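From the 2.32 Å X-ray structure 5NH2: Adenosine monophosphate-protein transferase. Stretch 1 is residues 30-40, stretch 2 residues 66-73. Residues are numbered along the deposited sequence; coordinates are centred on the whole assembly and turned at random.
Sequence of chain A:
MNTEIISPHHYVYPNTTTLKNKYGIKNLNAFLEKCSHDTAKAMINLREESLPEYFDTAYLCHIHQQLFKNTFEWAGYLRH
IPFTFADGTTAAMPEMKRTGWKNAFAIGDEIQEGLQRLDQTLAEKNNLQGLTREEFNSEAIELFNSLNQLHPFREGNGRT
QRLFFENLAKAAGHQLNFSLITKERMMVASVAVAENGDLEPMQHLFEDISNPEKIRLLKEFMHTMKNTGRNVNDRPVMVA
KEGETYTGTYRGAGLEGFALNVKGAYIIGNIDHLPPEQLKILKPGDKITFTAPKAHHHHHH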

# COMPACT_ATOMS: atom_id res chain seq x y z
N ALA A 30 -20.51 -8.36 5.51
CA ALA A 30 -20.96 -7.11 6.14
C ALA A 30 -19.91 -6.57 7.08
O ALA A 30 -19.66 -5.35 7.14
N PHE A 31 -19.25 -7.47 7.81
CA PHE A 31 -18.10 -7.07 8.60
C PHE A 31 -17.03 -6.43 7.71
O PHE A 31 -16.51 -5.37 8.05
N LEU A 32 -16.73 -7.02 6.55
CA LEU A 32 -15.67 -6.47 5.70
C LEU A 32 -16.03 -5.09 5.17
O LEU A 32 -15.18 -4.20 5.14
N GLU A 33 -17.28 -4.90 4.73
CA GLU A 33 -17.70 -3.60 4.20
C GLU A 33 -17.68 -2.52 5.28
O GLU A 33 -17.24 -1.38 5.01
N LYS A 34 -18.11 -2.85 6.51
CA LYS A 34 -18.14 -1.85 7.58
C LYS A 34 -16.75 -1.56 8.14
O LYS A 34 -16.40 -0.39 8.37
N CYS A 35 -15.94 -2.61 8.42
CA CYS A 35 -14.53 -2.38 8.76
C CYS A 35 -13.81 -1.58 7.65
O CYS A 35 -13.05 -0.66 7.94
N SER A 36 -14.07 -1.89 6.39
CA SER A 36 -13.43 -1.12 5.32
C SER A 36 -13.83 0.34 5.36
O SER A 36 -13.00 1.22 5.12
N HIS A 37 -15.11 0.59 5.65
CA HIS A 37 -15.67 1.93 5.63
C HIS A 37 -15.07 2.78 6.75
O HIS A 37 -14.61 3.92 6.50
N ASP A 38 -15.00 2.20 7.96
CA ASP A 38 -14.43 2.91 9.10
C ASP A 38 -12.95 3.14 8.91
O ASP A 38 -12.44 4.21 9.28
N THR A 39 -12.22 2.14 8.36
CA THR A 39 -10.79 2.31 8.13
C THR A 39 -10.51 3.38 7.08
O THR A 39 -9.51 4.10 7.19
N ALA A 40 -11.40 3.52 6.09
CA ALA A 40 -11.28 4.68 5.20
C ALA A 40 -11.41 5.99 5.98
O ALA A 40 -10.59 6.92 5.82
N GLN A 66 -5.03 3.59 15.24
CA GLN A 66 -5.95 4.60 14.70
C GLN A 66 -6.78 3.99 13.57
O GLN A 66 -7.98 4.27 13.47
N LEU A 67 -6.19 3.10 12.77
CA LEU A 67 -6.95 2.55 11.64
C LEU A 67 -8.12 1.70 12.12
O LEU A 67 -9.20 1.74 11.53
N PHE A 68 -7.89 0.85 13.13
CA PHE A 68 -8.83 -0.21 13.49
C PHE A 68 -9.54 -0.04 14.83
O PHE A 68 -10.27 -0.96 15.23
N LYS A 69 -9.32 1.06 15.56
CA LYS A 69 -9.93 1.26 16.87
C LYS A 69 -11.46 1.13 16.86
O LYS A 69 -12.05 0.78 17.88
N ASN A 70 -12.13 1.49 15.78
CA ASN A 70 -13.57 1.36 15.79
C ASN A 70 -14.04 -0.05 15.41
O ASN A 70 -15.24 -0.35 15.50
N THR A 71 -13.11 -0.92 15.01
CA THR A 71 -13.46 -2.26 14.59
C THR A 71 -13.10 -3.28 15.68
O THR A 71 -14.01 -3.96 16.17
N PHE A 72 -11.82 -3.36 16.07
CA PHE A 72 -11.28 -4.40 16.96
C PHE A 72 -10.92 -3.85 18.33
O PHE A 72 -10.31 -2.78 18.45
N GLU A 73 -11.25 -4.62 19.37
CA GLU A 73 -10.76 -4.31 20.72
C GLU A 73 -9.22 -4.30 20.78
O GLU A 73 -8.64 -3.54 21.55

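The contact between the helix of residues 30-40 and the segment 66-73 is a small, mixed packing of apolar and polar side chains, set between one helix face and the end of a helical segment with the loop that follows, with no direct hydrogen bond across it and two waters carrying the polar links. It illustrates a general principle: where two backbones come close but their polar groups do not meet at bonding distance, side chains fill the space and ordered water completes the polar network.

The residues of the first stretch that contribute, F31, C35, D38 and T39, fall at 31, 35 and 38-39, one face of a helix. S36 and A40, by contrast, direct their CA-to-CB bonds away. The backbones approach most closely beside T39 and L67, whose CA atoms are 5.2 Å apart, and C35 and T71 follow at 5.9 Å between CA atoms.

F31, F68 and F72 all start sideways, yet the ends of their side chains come nearer to the opposing stretch. F31 adopts a t rotamer at chi1, while F68 and F72 are both m. The rings of F31 and F72 meet rim to rim, neither lying over the face of the other, with centroids 6.0 Å apart and planes at 50°; their closest atoms are CZ of F31 and CE1 of F72, at 3.6 Å. CE1 of F31 also lies 3.6 Å from CG2 of T71, a methyl group that in turn packs 3.8 Å from SG of C35. The cysteine, itself a t rotamer, presents its sulfur to the edge of the F68 ring, with SG 4.2 Å from CE1 of F68, and approaches the F72 ring obliquely, SG standing 5.4 Å from the centroid.

T71 points toward the helix in an m rotamer and gives the contact both apolar and polar character: its methyl packs against F31 and C35, while its OG1 binds a water. T39, also m, donates from OG1 to the carbonyl O of C35 one turn earlier in its own helix, at 2.9 Å. Its OG1 lies 3.5 Å from CE1 of F68, and its CG2 4.2 Å from CB of L67, which is m at chi1 and t at chi2. OG1 of T39 is also 3.5 Å from O of L67, without a direct hydrogen bond, and water 2 bridges the two. That water donates to OG1 of T39 at 3.1 Å and to O of L67 at 2.5 Å, and also hydrogen-bonds OG1 of T71 at 2.9 Å.

A second water bridge joins D38 to N70, which is exposed. Both are m and point toward the other stretch, touching through OD2 of D38 and CB of N70 at 4.1 Å. Water 1 donates to the backbone O of D38 at 3.0 Å and accepts from ND2 of N70 at a short 2.4 Å. Within the helix, OD1 of D38 forms a salt bridge with NZ of K34 at 3.4 Å.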

# COMPACT_ATOMS: atom_id res chain seq x y z
CB ALA A 30 -22.26 -7.36 6.88
CB PHE A 31 -17.55 -8.28 9.37
CG PHE A 31 -16.14 -8.10 9.78
CD1 PHE A 31 -15.81 -7.26 10.85
CD2 PHE A 31 -15.11 -8.72 9.06
CE1 PHE A 31 -14.50 -7.05 11.23
CE2 PHE A 31 -13.78 -8.52 9.42
CZ PHE A 31 -13.47 -7.67 10.52
CB LEU A 32 -15.39 -7.40 4.53
CG LEU A 32 -14.73 -8.76 4.77
CD1 LEU A 32 -14.65 -9.55 3.48
CD2 LEU A 32 -13.36 -8.57 5.36
CB GLU A 33 -19.10 -3.73 3.59
CG GLU A 33 -19.14 -4.48 2.27
CD GLU A 33 -20.55 -4.68 1.74
OE1 GLU A 33 -21.53 -4.50 2.50
OE2 GLU A 33 -20.70 -5.01 0.56
CB LYS A 34 -19.11 -2.29 8.69
CG LYS A 34 -19.19 -1.32 9.89
CD LYS A 34 -19.94 -0.01 9.52
CE LYS A 34 -19.43 1.14 10.39
NZ LYS A 34 -20.23 2.39 10.34
CB CYS A 35 -13.81 -3.72 9.01
SG CYS A 35 -11.95 -3.56 9.19
CB SER A 36 -13.79 -1.70 3.95
OG SER A 36 -12.81 -2.62 3.63
CB HIS A 37 -17.18 1.82 5.77
CG HIS A 37 -17.88 3.13 5.93
ND1 HIS A 37 -18.58 3.73 4.91
CD2 HIS A 37 -18.05 3.92 7.02
CE1 HIS A 37 -19.14 4.84 5.35
NE2 HIS A 37 -18.83 4.98 6.63
CB ASP A 38 -14.70 2.14 10.40
CG ASP A 38 -16.18 2.25 10.86
OD1 ASP A 38 -16.88 3.17 10.38
OD2 ASP A 38 -16.64 1.40 11.68
CB THR A 39 -10.17 0.99 7.69
OG1 THR A 39 -10.39 0.03 8.71
CG2 THR A 39 -8.68 1.13 7.48
CB ALA A 40 -12.34 4.62 4.10
CB GLN A 66 -5.20 5.86 14.26
CG GLN A 66 -4.57 6.62 15.47
CD GLN A 66 -5.61 7.17 16.43
OE1 GLN A 66 -5.67 6.79 17.60
NE2 GLN A 66 -6.44 8.08 15.95
CB LEU A 67 -6.05 1.73 10.67
CG LEU A 67 -4.89 2.45 9.96
CD1 LEU A 67 -4.07 1.53 9.05
CD2 LEU A 67 -5.31 3.74 9.21
CB PHE A 68 -8.10 -1.55 13.40
CG PHE A 68 -7.58 -1.83 12.02
CD1 PHE A 68 -8.46 -2.16 11.00
CD2 PHE A 68 -6.21 -1.72 11.74
CE1 PHE A 68 -7.99 -2.37 9.68
CE2 PHE A 68 -5.71 -1.94 10.43
CZ PHE A 68 -6.60 -2.27 9.40
CB LYS A 69 -9.54 2.64 17.41
CG LYS A 69 -10.02 3.79 16.53
CD LYS A 69 -9.34 5.14 16.87
CE LYS A 69 -9.48 5.48 18.32
NZ LYS A 69 -10.92 5.48 18.75
CB ASN A 70 -14.18 2.39 14.86
CG ASN A 70 -13.98 3.81 15.38
OD1 ASN A 70 -14.24 4.07 16.54
ND2 ASN A 70 -13.51 4.70 14.54
CB THR A 71 -12.77 -2.58 13.25
OG1 THR A 71 -13.16 -1.62 12.27
CG2 THR A 71 -13.13 -4.03 12.75
CB PHE A 72 -10.01 -5.07 16.37
CG PHE A 72 -10.17 -5.60 14.94
CD1 PHE A 72 -11.13 -6.58 14.64
CD2 PHE A 72 -9.37 -5.13 13.93
CE1 PHE A 72 -11.29 -7.03 13.36
CE2 PHE A 72 -9.53 -5.57 12.65
CZ PHE A 72 -10.46 -6.53 12.34
CB GLU A 73 -11.34 -5.30 21.74
CG GLU A 73 -12.85 -5.17 21.99
CD GLU A 73 -13.41 -6.26 22.92
OE1 GLU A 73 -14.42 -6.89 22.53
OE2 GLU A 73 -12.84 -6.49 24.02
O HOH W 1 -12.82 4.82 12.21
O HOH W 2 -11.50 0.68 11.51